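DisA protein (Sorangium cellulosum, PDB 6CCA) probably transfers methyl groups from S-adenosylmethionine to a carbon of a growing polyketide, building the gem-dimethyl group of disorazol as part of an assembly line. Local coordinates at residues A245-A250 against P274-V279; L210-A215 against E224-L229; L68-F73 against G77-A82. All blocks are in the same frame, centred on the assembly; numbering follows the deposited sequence.

Contact 1 of 3, residues A245-A250 against P274-V279; sequences ALSSHA and PRYPFV
F278 carries its ring between its own backbone N and carbonyl carbon (chi1 62°), which turns it onto S247 and A250, while Y276, with CG opposite its carbonyl carbon (chi1 -56°), brings its ring to S247. The two aromatics belong to the Rossmann-like methyltransferase fold: 245-250 takes in the last part of helix 239-246 and the residues after it, and the loop 274-279 leads into strand 279-281 of the parallel part of the sheet. The F278 ring approaches obliquely, its CD1 3.7 Å from A250 CB and its CE1 3.9 Å from S247 CA. S247 CB also meets the rim of the Y276 ring, near the ring plane, at 4.0 Å from CE1, so the one methylene touches both rings, on adjacent sides. Y276 and F278 lie in a type I turn from Y276 to V279, with V279 N bonded to Y276 O at 3.1 Å. At the polar margin the backbone O of E244 accepts a hydrogen bond from S247 OG, and its carboxylate is hydrogen-bonded to Y276 OH and salt-bridged to R275 NH2. R275 CG lies over one face of the Y276 ring, toward its rim, and R275 NE donates to Y276 OH at 3.0 Å, the phenol oxygen standing 23° out of the guanidinium plane.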
ATOM      1  N   ALA A 245      16.739 -11.836   6.158  1.00 20.39           N
ATOM      2  CA  ALA A 245      16.067 -13.052   6.719  1.00 19.94           C
ATOM      3  C   ALA A 245      16.242 -14.241   5.807  1.00 21.40           C
ATOM      4  O   ALA A 245      16.305 -15.408   6.236  1.00 22.80           O
ATOM      5  CB  ALA A 245      14.577 -12.804   6.953  1.00 21.24           C
ATOM      6  N   LEU A 246      16.309 -13.996   4.509  1.00 22.02           N
ATOM      7  CA  LEU A 246      16.398 -15.102   3.574  1.00 21.79           C
ATOM      8  C   LEU A 246      17.813 -15.604   3.346  1.00 23.35           C
ATOM      9  O   LEU A 246      17.974 -16.620   2.690  1.00 23.24           O
ATOM     10  CB  LEU A 246      15.751 -14.727   2.257  1.00 22.40           C
ATOM     11  CG  LEU A 246      14.261 -15.036   2.093  1.00 27.92           C
ATOM     12  CD1 LEU A 246      13.413 -14.637   3.260  1.00 34.54           C
ATOM     13  CD2 LEU A 246      13.773 -14.335   0.834  1.00 31.52           C
ATOM     14  N   SER A 247      18.814 -14.855   3.804  1.00 23.95           N
ATOM     15  CA  SER A 247      20.167 -15.006   3.250  1.00 26.43           C
ATOM     16  C   SER A 247      20.761 -16.369   3.631  1.00 28.10           C
ATOM     17  O   SER A 247      21.585 -16.866   2.902  1.00 25.90           O
ATOM     18  CB  SER A 247      21.110 -13.876   3.676  1.00 27.18           C
ATOM     19  OG  SER A 247      21.156 -13.816   5.080  1.00 25.93           O
ATOM     20  N   SER A 248      20.312 -16.957   4.741  1.00 27.98           N
ATOM     21  CA  SER A 248      20.715 -18.322   5.115  1.00 33.48           C
ATOM     22  C   SER A 248      20.236 -19.394   4.155  1.00 33.44           C
ATOM     23  O   SER A 248      20.773 -20.502   4.223  1.00 34.44           O
ATOM     24  CB  SER A 248      20.219 -18.688   6.520  1.00 33.12           C
ATOM     25  OG  SER A 248      18.807 -18.900   6.521  1.00 37.71           O
ATOM     26  N   HIS A 249      19.243 -19.116   3.291  1.00 26.88           N
ATOM     27  CA  HIS A 249      18.849 -20.032   2.238  1.00 28.23           C
ATOM     28  C   HIS A 249      19.507 -19.776   0.936  1.00 24.73           C
ATOM     29  O   HIS A 249      19.083 -20.325  -0.090  1.00 26.37           O
ATOM     30  CB  HIS A 249      17.337 -19.955   1.947  1.00 32.73           C
ATOM     31  CG  HIS A 249      16.506 -20.560   3.018  1.00 36.45           C
ATOM     32  ND1 HIS A 249      16.176 -19.877   4.165  1.00 41.90           N
ATOM     33  CD2 HIS A 249      15.994 -21.802   3.153  1.00 38.05           C
ATOM     34  CE1 HIS A 249      15.457 -20.660   4.945  1.00 40.39           C
ATOM     35  NE2 HIS A 249      15.318 -21.829   4.346  1.00 41.80           N
ATOM     36  N   ALA A 250      20.507 -18.910   0.954  1.00 23.11           N
ATOM     37  CA  ALA A 250      21.095 -18.439  -0.278  1.00 23.06           C
ATOM     38  C   ALA A 250      21.389 -19.560  -1.259  1.00 27.03           C
ATOM     39  O   ALA A 250      21.178 -19.382  -2.444  1.00 26.73           O
ATOM     40  CB  ALA A 250      22.320 -17.611  -0.010  1.00 24.69           C
ATOM     41  N   PRO A 274      26.128  -6.456  -3.800  1.00 19.69           N
ATOM     42  CA  PRO A 274      27.331  -7.037  -3.163  1.00 21.99           C
ATOM     43  C   PRO A 274      27.085  -7.997  -1.991  1.00 22.81           C
ATOM     44  O   PRO A 274      27.718  -9.101  -1.889  1.00 24.69           O
ATOM     45  CB  PRO A 274      28.131  -5.778  -2.745  1.00 23.18           C
ATOM     46  CG  PRO A 274      27.721  -4.743  -3.714  1.00 22.73           C
ATOM     47  CD  PRO A 274      26.193  -4.992  -3.819  1.00 21.98           C
ATOM     48  N   ARG A 275      26.177  -7.621  -1.099  1.00 20.54           N
ATOM     49  CA  ARG A 275      25.975  -8.433   0.109  1.00 23.69           C
ATOM     50  C   ARG A 275      25.127  -9.642  -0.116  1.00 23.47           C
ATOM     51  O   ARG A 275      25.226 -10.621   0.646  1.00 24.84           O
ATOM     52  CB  ARG A 275      25.362  -7.487   1.183  1.00 28.88           C
ATOM     53  CG  ARG A 275      25.041  -8.131   2.542  1.00 37.81           C
ATOM     54  CD  ARG A 275      24.696  -7.038   3.581  1.00 41.01           C
ATOM     55  NE  ARG A 275      24.123  -7.608   4.793  1.00 50.58           N
ATOM     56  CZ  ARG A 275      24.815  -8.191   5.768  1.00 61.75           C
ATOM     57  NH1 ARG A 275      26.148  -8.286   5.707  1.00 61.28           N
ATOM     58  NH2 ARG A 275      24.177  -8.686   6.821  1.00 55.82           N
ATOM     59  N   TYR A 276      24.278  -9.618  -1.156  1.00 19.81           N
ATOM     60  CA  TYR A 276      23.305 -10.708  -1.470  1.00 19.86           C
ATOM     61  C   TYR A 276      23.426 -11.153  -2.916  1.00 21.16           C
ATOM     62  O   TYR A 276      22.682 -10.726  -3.803  1.00 19.63           O
ATOM     63  CB  TYR A 276      21.857 -10.186  -1.192  1.00 20.70           C
ATOM     64  CG  TYR A 276      21.705  -9.693   0.213  1.00 19.51           C
ATOM     65  CD1 TYR A 276      21.729 -10.577   1.289  1.00 20.51           C
ATOM     66  CD2 TYR A 276      21.533  -8.349   0.473  1.00 19.95           C
ATOM     67  CE1 TYR A 276      21.598 -10.095   2.595  1.00 20.36           C
ATOM     68  CE2 TYR A 276      21.418  -7.887   1.776  1.00 21.92           C
ATOM     69  CZ  TYR A 276      21.416  -8.789   2.820  1.00 21.65           C
ATOM     70  OH  TYR A 276      21.250  -8.311   4.116  1.00 24.05           O
ATOM     71  N   PRO A 277      24.430 -12.026  -3.195  1.00 23.27           N
ATOM     72  CA  PRO A 277      24.712 -12.411  -4.562  1.00 22.59           C
ATOM     73  C   PRO A 277      23.648 -13.250  -5.164  1.00 22.07           C
ATOM     74  O   PRO A 277      23.591 -13.366  -6.370  1.00 20.40           O
ATOM     75  CB  PRO A 277      26.017 -13.248  -4.452  1.00 25.44           C
ATOM     76  CG  PRO A 277      26.536 -13.048  -3.050  1.00 27.56           C
ATOM     77  CD  PRO A 277      25.315 -12.705  -2.214  1.00 25.68           C
ATOM     78  N   PHE A 278      22.743 -13.790  -4.354  1.00 22.98           N
ATOM     79  CA  PHE A 278      21.596 -14.524  -4.904  1.00 22.94           C
ATOM     80  C   PHE A 278      20.472 -13.639  -5.600  1.00 21.91           C
ATOM     81  O   PHE A 278      19.475 -14.176  -6.114  1.00 20.98           O
ATOM     82  CB  PHE A 278      20.999 -15.434  -3.825  1.00 21.08           C
ATOM     83  CG  PHE A 278      20.450 -14.710  -2.624  1.00 21.29           C
ATOM     84  CD1 PHE A 278      21.249 -14.445  -1.529  1.00 19.46           C
ATOM     85  CD2 PHE A 278      19.135 -14.310  -2.563  1.00 19.75           C
ATOM     86  CE1 PHE A 278      20.769 -13.809  -0.390  1.00 19.86           C
ATOM     87  CE2 PHE A 278      18.635 -13.649  -1.422  1.00 20.96           C
ATOM     88  CZ  PHE A 278      19.441 -13.404  -0.325  1.00 20.33           C
ATOM     89  N   VAL A 279      20.580 -12.321  -5.504  1.00 18.67           N
ATOM     90  CA  VAL A 279      19.576 -11.412  -6.064  1.00 19.34           C
ATOM     91  C   VAL A 279      19.937 -11.005  -7.468  1.00 20.00           C
ATOM     92  O   VAL A 279      21.128 -10.694  -7.710  1.00 23.82           O
ATOM     93  CB  VAL A 279      19.470 -10.157  -5.214  1.00 16.46           C
ATOM     94  CG1 VAL A 279      18.443  -9.176  -5.818  1.00 16.93           C
ATOM     95  CG2 VAL A 279      19.198 -10.549  -3.752  1.00 17.53           C
TER

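Contact 2 of 3, residues L210-A215 against E224-L229; sequences LVFLDA and EKITIL
Helix 196-216 lies against the first strand of the methyltransferase sheet, 226-231, and at this point a single isoleucine, I226, receives two neighbouring side chains of the helix. L213 supplies the nearer one. Its CD2 is 3.8 Å from I226 CG2 and 3.9 Å from both I226 CB and I226 CG1, so one methyl is seated against the whole branch point of the isoleucine as the two side chains run past each other in opposite directions. F212 reaches the same CG2 methyl with the edge of its ring, CE1 lying 4.0 Å away and the methyl near the ring plane. The phenylalanine gets there because its CG stands opposite the backbone N (chi1 -175°), and the isoleucine likewise holds CG2 anti to its own N, CG1 being anti to the carbonyl carbon (chi1 -66°). The strand is central in the Rossmann-like sheet, paired in parallel with 253-257 and 300-306, and the helix packs on a face of that sheet. I226 directs its CB toward the helix; I228 points the same way but rests on L246 of helix 239-246, which L213 meets too. All three touching residues are buried and the interface is purely apolar. Beyond the isoleucine, the F212 ring meets W331 edge-to-face.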
ATOM      1  N   LEU A 210       9.578 -17.619   4.750  1.00 17.84           N
ATOM      2  CA  LEU A 210      10.358 -18.614   5.425  1.00 19.79           C
ATOM      3  C   LEU A 210       9.566 -19.895   5.600  1.00 20.05           C
ATOM      4  O   LEU A 210      10.130 -21.003   5.489  1.00 21.89           O
ATOM      5  CB  LEU A 210      10.826 -18.063   6.750  1.00 19.44           C
ATOM      6  CG  LEU A 210      11.924 -16.996   6.617  1.00 21.85           C
ATOM      7  CD1 LEU A 210      12.354 -16.508   7.969  1.00 23.23           C
ATOM      8  CD2 LEU A 210      13.163 -17.465   5.875  1.00 25.92           C
ATOM      9  N   VAL A 211       8.254 -19.778   5.826  1.00 20.63           N
ATOM     10  CA  VAL A 211       7.415 -20.996   5.913  1.00 19.12           C
ATOM     11  C   VAL A 211       7.378 -21.702   4.569  1.00 19.96           C
ATOM     12  O   VAL A 211       7.487 -22.954   4.446  1.00 19.57           O
ATOM     13  CB  VAL A 211       6.031 -20.621   6.456  1.00 19.84           C
ATOM     14  CG1 VAL A 211       4.961 -21.662   6.120  1.00 19.60           C
ATOM     15  CG2 VAL A 211       6.193 -20.348   7.941  1.00 19.72           C
ATOM     16  N   PHE A 212       7.325 -20.920   3.524  1.00 19.67           N
ATOM     17  CA  PHE A 212       7.367 -21.506   2.185  1.00 19.41           C
ATOM     18  C   PHE A 212       8.669 -22.257   1.965  1.00 19.48           C
ATOM     19  O   PHE A 212       8.667 -23.427   1.500  1.00 19.44           O
ATOM     20  CB  PHE A 212       7.184 -20.428   1.115  1.00 18.68           C
ATOM     21  CG  PHE A 212       7.099 -20.982  -0.257  1.00 18.42           C
ATOM     22  CD1 PHE A 212       8.217 -21.280  -0.974  1.00 18.13           C
ATOM     23  CD2 PHE A 212       5.848 -21.317  -0.778  1.00 18.88           C
ATOM     24  CE1 PHE A 212       8.070 -21.803  -2.256  1.00 19.31           C
ATOM     25  CE2 PHE A 212       5.703 -21.832  -2.043  1.00 20.99           C
ATOM     26  CZ  PHE A 212       6.833 -22.091  -2.775  1.00 18.52           C
ATOM     27  N   LEU A 213       9.766 -21.614   2.270  1.00 19.39           N
ATOM     28  CA  LEU A 213      11.063 -22.212   2.059  1.00 21.88           C
ATOM     29  C   LEU A 213      11.227 -23.470   2.898  1.00 24.86           C
ATOM     30  O   LEU A 213      11.739 -24.437   2.435  1.00 25.89           O
ATOM     31  CB  LEU A 213      12.196 -21.223   2.306  1.00 23.04           C
ATOM     32  CG  LEU A 213      12.305 -20.177   1.204  1.00 24.28           C
ATOM     33  CD1 LEU A 213      13.054 -18.941   1.622  1.00 27.34           C
ATOM     34  CD2 LEU A 213      12.966 -20.750  -0.006  1.00 27.52           C
ATOM     35  N   ASP A 214      10.770 -23.422   4.122  1.00 23.69           N
ATOM     36  CA  ASP A 214      10.889 -24.573   4.999  1.00 30.10           C
ATOM     37  C   ASP A 214      10.140 -25.756   4.454  1.00 28.53           C
ATOM     38  O   ASP A 214      10.564 -26.838   4.592  1.00 32.23           O
ATOM     39  CB  ASP A 214      10.355 -24.280   6.372  1.00 31.56           C
ATOM     40  CG  ASP A 214      11.298 -23.494   7.200  1.00 35.45           C
ATOM     41  OD1 ASP A 214      12.496 -23.400   6.897  1.00 37.49           O
ATOM     42  OD2 ASP A 214      10.798 -22.952   8.171  1.00 44.73           O
ATOM     43  N   ALA A 215       9.002 -25.526   3.856  1.00 24.48           N
ATOM     44  CA  ALA A 215       8.249 -26.584   3.224  1.00 26.74           C
ATOM     45  C   ALA A 215       8.866 -27.172   1.961  1.00 30.49           C
ATOM     46  O   ALA A 215       8.780 -28.333   1.747  1.00 28.49           O
ATOM     47  CB  ALA A 215       6.853 -26.117   2.922  1.00 28.45           C
ATOM     48  N   GLU A 224      18.752 -27.499  -7.688  1.00 42.57           N
ATOM     49  CA  GLU A 224      17.463 -26.866  -7.928  1.00 36.69           C
ATOM     50  C   GLU A 224      17.248 -25.665  -6.959  1.00 31.62           C
ATOM     51  O   GLU A 224      17.603 -25.737  -5.795  1.00 30.73           O
ATOM     52  CB  GLU A 224      16.362 -27.904  -7.742  1.00 39.67           C
ATOM     53  CG  GLU A 224      15.022 -27.471  -8.308  1.00 42.34           C
ATOM     54  CD  GLU A 224      13.858 -28.391  -7.955  1.00 48.92           C
ATOM     55  OE1 GLU A 224      14.036 -29.606  -7.646  1.00 45.71           O
ATOM     56  OE2 GLU A 224      12.721 -27.879  -7.999  1.00 47.75           O
ATOM     57  N   LYS A 225      16.662 -24.573  -7.444  1.00 30.51           N
ATOM     58  CA  LYS A 225      16.373 -23.406  -6.593  1.00 30.95           C
ATOM     59  C   LYS A 225      14.908 -23.042  -6.494  1.00 26.02           C
ATOM     60  O   LYS A 225      14.121 -23.372  -7.374  1.00 26.28           O
ATOM     61  CB  LYS A 225      17.165 -22.214  -7.081  1.00 33.77           C
ATOM     62  CG  LYS A 225      18.674 -22.495  -6.915  1.00 34.85           C
ATOM     63  CD  LYS A 225      19.489 -21.280  -7.078  1.00 38.45           C
ATOM     64  CE  LYS A 225      20.953 -21.670  -6.832  1.00 42.61           C
ATOM     65  NZ  LYS A 225      21.737 -20.841  -7.770  1.00 42.95           N
ATOM     66  N   ILE A 226      14.596 -22.315  -5.424  1.00 21.98           N
ATOM     67  CA  ILE A 226      13.327 -21.653  -5.242  1.00 20.25           C
ATOM     68  C   ILE A 226      13.545 -20.203  -5.706  1.00 17.88           C
ATOM     69  O   ILE A 226      14.602 -19.628  -5.361  1.00 19.71           O
ATOM     70  CB  ILE A 226      12.915 -21.608  -3.765  1.00 21.66           C
ATOM     71  CG1 ILE A 226      12.632 -23.011  -3.180  1.00 24.51           C
ATOM     72  CG2 ILE A 226      11.670 -20.753  -3.618  1.00 23.17           C
ATOM     73  CD1 ILE A 226      11.481 -23.692  -3.843  1.00 30.02           C
ATOM     74  N   THR A 227      12.607 -19.696  -6.520  1.00 16.61           N
ATOM     75  CA  THR A 227      12.741 -18.388  -7.158  1.00 17.74           C
ATOM     76  C   THR A 227      11.620 -17.479  -6.718  1.00 17.79           C
ATOM     77  O   THR A 227      10.449 -17.796  -6.925  1.00 17.01           O
ATOM     78  CB  THR A 227      12.716 -18.525  -8.691  1.00 20.75           C
ATOM     79  OG1 THR A 227      13.675 -19.495  -9.072  1.00 21.12           O
ATOM     80  CG2 THR A 227      13.117 -17.234  -9.367  1.00 21.75           C
ATOM     81  N   ILE A 228      11.984 -16.336  -6.126  1.00 16.65           N
ATOM     82  CA  ILE A 228      10.976 -15.407  -5.613  1.00 15.49           C
ATOM     83  C   ILE A 228      11.102 -14.125  -6.394  1.00 15.70           C
ATOM     84  O   ILE A 228      12.218 -13.696  -6.673  1.00 17.85           O
ATOM     85  CB  ILE A 228      11.257 -15.163  -4.143  1.00 17.27           C
ATOM     86  CG1 ILE A 228      11.222 -16.487  -3.387  1.00 20.01           C
ATOM     87  CG2 ILE A 228      10.366 -14.054  -3.587  1.00 17.44           C
ATOM     88  CD1 ILE A 228      11.599 -16.371  -1.912  1.00 21.68           C
ATOM     89  N   LEU A 229       9.990 -13.573  -6.816  1.00 15.77           N
ATOM     90  CA  LEU A 229       9.959 -12.273  -7.485  1.00 14.85           C
ATOM     91  C   LEU A 229       9.357 -11.250  -6.554  1.00 16.01           C
ATOM     92  O   LEU A 229       8.267 -11.459  -6.084  1.00 15.12           O
ATOM     93  CB  LEU A 229       9.132 -12.389  -8.742  1.00 16.98           C
ATOM     94  CG  LEU A 229       8.662 -11.092  -9.419  1.00 17.60           C
ATOM     95  CD1 LEU A 229       9.903 -10.464 -10.008  1.00 17.98           C
ATOM     96  CD2 LEU A 229       7.656 -11.386 -10.503  1.00 20.75           C
TER

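Contact 3 of 3, residues L68-F73 against G77-A82; sequences LLLCIF and GAFQRA
F73 and F79 form the apolar centre, running alongside each other in the same direction. The ring centroids are 5.0 Å apart with the planes at 45°, a relation that is neither a stack nor edge-to-face. F79 CE2 sits over one face of the F73 ring, toward its rim, and the neighbouring CD2 comes to 3.6 Å from F73 CB. L70, one turn earlier on helix 55-75, closes the other end of F79: its CG is turned opposite the backbone N (chi1 -179°), bringing CD1 to 3.8 Å from F79 CB. A78 adds a methyl at the border, with CB 4.3 Å from F73 CD1. Around this core, helix 88-95 touches F73, A78 and F79, with L91 against both A78 and F79, and L112 of helix 102-114 meets both phenylalanines. The polar edge is backbone: A78 N donates to F73 O at 2.8 Å and 159°, from above the carbonyl plane rather than within it. F79 O, which faces L70, accepts a bond from Q74 NE2. G77 leaves the helical conformation with positive phi, and A78 and F79 follow back along the last turn. This is a Schellman motif, the C-terminal cap of helix 55-75, with the apolar residues beyond the glycine returning to the helix side.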
ATOM      1  N   LEU A  68      -7.183  18.777   9.999  1.00 17.02           N
ATOM      2  CA  LEU A  68      -6.077  19.298   9.204  1.00 15.28           C
ATOM      3  C   LEU A  68      -6.571  19.707   7.837  1.00 16.49           C
ATOM      4  O   LEU A  68      -6.142  20.734   7.306  1.00 15.57           O
ATOM      5  CB  LEU A  68      -4.991  18.170   9.087  1.00 15.95           C
ATOM      6  CG  LEU A  68      -3.623  18.632   8.560  1.00 16.52           C
ATOM      7  CD1 LEU A  68      -2.935  19.735   9.393  1.00 17.20           C
ATOM      8  CD2 LEU A  68      -2.765  17.359   8.420  1.00 18.28           C
ATOM      9  N   LEU A  69      -7.405  18.852   7.226  1.00 14.91           N
ATOM     10  CA  LEU A  69      -7.962  19.154   5.946  1.00 17.84           C
ATOM     11  C   LEU A  69      -8.812  20.442   5.990  1.00 16.39           C
ATOM     12  O   LEU A  69      -8.703  21.278   5.104  1.00 17.27           O
ATOM     13  CB  LEU A  69      -8.781  17.969   5.433  1.00 17.45           C
ATOM     14  CG  LEU A  69      -9.451  18.194   4.103  1.00 17.28           C
ATOM     15  CD1 LEU A  69      -8.506  18.576   2.993  1.00 17.49           C
ATOM     16  CD2 LEU A  69     -10.245  16.938   3.696  1.00 17.94           C
ATOM     17  N   LEU A  70      -9.654  20.583   6.980  1.00 16.20           N
ATOM     18  CA  LEU A  70     -10.412  21.835   7.096  1.00 17.37           C
ATOM     19  C   LEU A  70      -9.444  23.042   7.144  1.00 17.49           C
ATOM     20  O   LEU A  70      -9.638  24.065   6.425  1.00 17.64           O
ATOM     21  CB  LEU A  70     -11.288  21.829   8.299  1.00 18.64           C
ATOM     22  CG  LEU A  70     -12.156  23.096   8.512  1.00 19.74           C
ATOM     23  CD1 LEU A  70     -12.997  23.494   7.307  1.00 23.04           C
ATOM     24  CD2 LEU A  70     -13.048  22.931   9.767  1.00 19.33           C
ATOM     25  N   CYS A  71      -8.391  22.900   7.948  1.00 17.40           N
ATOM     26  CA  CYS A  71      -7.340  23.915   8.052  1.00 17.67           C
ATOM     27  C   CYS A  71      -6.701  24.213   6.705  1.00 18.44           C
ATOM     28  O   CYS A  71      -6.508  25.402   6.381  1.00 19.19           O
ATOM     29  CB  CYS A  71      -6.323  23.556   9.118  1.00 20.11           C
ATOM     30  SG  CYS A  71      -5.322  24.991   9.624  1.00 24.35           S
ATOM     31  N   ILE A  72      -6.434  23.204   5.866  1.00 16.50           N
ATOM     32  CA  ILE A  72      -5.854  23.461   4.550  1.00 19.02           C
ATOM     33  C   ILE A  72      -6.776  24.356   3.684  1.00 19.37           C
ATOM     34  O   ILE A  72      -6.366  25.380   3.105  1.00 19.58           O
ATOM     35  CB  ILE A  72      -5.611  22.121   3.818  1.00 19.25           C
ATOM     36  CG1 ILE A  72      -4.430  21.409   4.491  1.00 17.47           C
ATOM     37  CG2 ILE A  72      -5.394  22.355   2.315  1.00 19.10           C
ATOM     38  CD1 ILE A  72      -4.296  19.940   4.168  1.00 16.47           C
ATOM     39  N   PHE A  73      -8.034  23.997   3.607  1.00 19.96           N
ATOM     40  CA  PHE A  73      -8.999  24.905   2.927  1.00 20.61           C
ATOM     41  C   PHE A  73      -9.017  26.343   3.508  1.00 22.55           C
ATOM     42  O   PHE A  73      -9.032  27.335   2.728  1.00 26.09           O
ATOM     43  CB  PHE A  73     -10.393  24.296   2.923  1.00 21.61           C
ATOM     44  CG  PHE A  73     -10.580  23.212   1.895  1.00 22.80           C
ATOM     45  CD1 PHE A  73     -10.883  23.535   0.574  1.00 25.29           C
ATOM     46  CD2 PHE A  73     -10.493  21.898   2.251  1.00 22.63           C
ATOM     47  CE1 PHE A  73     -11.079  22.545  -0.384  1.00 27.43           C
ATOM     48  CE2 PHE A  73     -10.692  20.889   1.316  1.00 25.28           C
ATOM     49  CZ  PHE A  73     -10.999  21.195   0.004  1.00 28.94           C
ATOM     50  N   GLY A  77      -8.359  30.192   1.983  1.00 30.92           N
ATOM     51  CA  GLY A  77      -9.472  31.151   1.980  1.00 37.27           C
ATOM     52  C   GLY A  77     -10.829  30.530   1.714  1.00 40.09           C
ATOM     53  O   GLY A  77     -11.713  31.172   1.125  1.00 35.80           O
ATOM     54  N   ALA A  78     -10.995  29.267   2.097  1.00 34.61           N
ATOM     55  CA  ALA A  78     -12.284  28.601   2.004  1.00 30.55           C
ATOM     56  C   ALA A  78     -12.708  27.994   3.319  1.00 30.46           C
ATOM     57  O   ALA A  78     -11.898  27.593   4.210  1.00 26.01           O
ATOM     58  CB  ALA A  78     -12.278  27.558   0.883  1.00 32.72           C
ATOM     59  N   PHE A  79     -14.017  27.970   3.489  1.00 26.81           N
ATOM     60  CA  PHE A  79     -14.626  27.411   4.624  1.00 24.64           C
ATOM     61  C   PHE A  79     -14.139  27.998   5.935  1.00 27.88           C
ATOM     62  O   PHE A  79     -14.037  27.279   6.913  1.00 22.71           O
ATOM     63  CB  PHE A  79     -14.396  25.868   4.640  1.00 25.43           C
ATOM     64  CG  PHE A  79     -14.744  25.188   3.384  1.00 25.66           C
ATOM     65  CD1 PHE A  79     -15.835  25.586   2.623  1.00 27.34           C
ATOM     66  CD2 PHE A  79     -14.026  24.061   2.971  1.00 23.80           C
ATOM     67  CE1 PHE A  79     -16.186  24.934   1.465  1.00 27.82           C
ATOM     68  CE2 PHE A  79     -14.365  23.410   1.814  1.00 25.00           C
ATOM     69  CZ  PHE A  79     -15.440  23.843   1.028  1.00 27.85           C
ATOM     70  N   GLN A  80     -13.912  29.318   5.979  1.00 29.36           N
ATOM     71  CA  GLN A  80     -13.438  29.960   7.178  1.00 28.15           C
ATOM     72  C   GLN A  80     -14.491  30.147   8.226  1.00 31.49           C
ATOM     73  O   GLN A  80     -14.162  30.220   9.412  1.00 28.64           O
ATOM     74  CB  GLN A  80     -12.727  31.286   6.843  1.00 30.91           C
ATOM     75  CG  GLN A  80     -11.417  31.006   6.138  1.00 35.17           C
ATOM     76  CD  GLN A  80     -10.922  32.133   5.246  1.00 42.32           C
ATOM     77  OE1 GLN A  80      -9.806  32.643   5.436  1.00 48.01           O
ATOM     78  NE2 GLN A  80     -11.706  32.489   4.243  1.00 41.44           N
ATOM     79  N   ARG A  81     -15.782  30.119   7.814  1.00 29.70           N
ATOM     80  CA  ARG A  81     -16.870  30.464   8.706  1.00 34.01           C
ATOM     81  C   ARG A  81     -18.082  29.530   8.491  1.00 30.24           C
ATOM     82  O   ARG A  81     -18.315  29.127   7.355  1.00 31.95           O
ATOM     83  CB  ARG A  81     -17.292  31.922   8.391  1.00 42.21           C
ATOM     84  CG  ARG A  81     -16.337  33.003   8.951  1.00 53.16           C
ATOM     85  CD  ARG A  81     -16.508  34.393   8.312  1.00 56.94           C
ATOM     86  NE  ARG A  81     -15.882  34.453   6.983  1.00 65.49           N
ATOM     87  CZ  ARG A  81     -14.594  34.734   6.727  1.00 69.29           C
ATOM     88  NH1 ARG A  81     -13.727  35.013   7.706  1.00 72.08           N
ATOM     89  NH2 ARG A  81     -14.164  34.742   5.464  1.00 68.83           N
ATOM     90  N   ALA A  82     -18.756  29.184   9.584  1.00 30.55           N
ATOM     91  CA  ALA A  82     -20.079  28.524   9.568  1.00 31.71           C
ATOM     92  C   ALA A  82     -21.188  29.334   8.824  1.00 36.47           C
ATOM     93  O   ALA A  82     -21.203  30.551   8.959  1.00 35.21           O
ATOM     94  CB  ALA A  82     -20.490  28.228  10.966  1.00 31.88           C
TER

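How the contacts relate
Along the chain, contact 3 closes first, then contact 2, then contact 1. Contacts 1 and 2 are neighbours, their centres about 12 Å apart, and they touch where L246 and H249 of 245-250 meet L210 and L213 of helix 196-216. Both lie in the Rossmann-like methyltransferase core: strand 226-231 is followed in the chain by helix 239-246, and the 274-279 loop runs on into strand 279-281. Helix 196-216 and helix 239-246 thus meet each other beside strand 226-231, and the 274-279 loop joins at the latter helix. Contact 3 lies on the opposite side of the chain's centre, about 51 Å and 52 Å from contacts 1 and 2 between centres, in a helical region remote from that sheet.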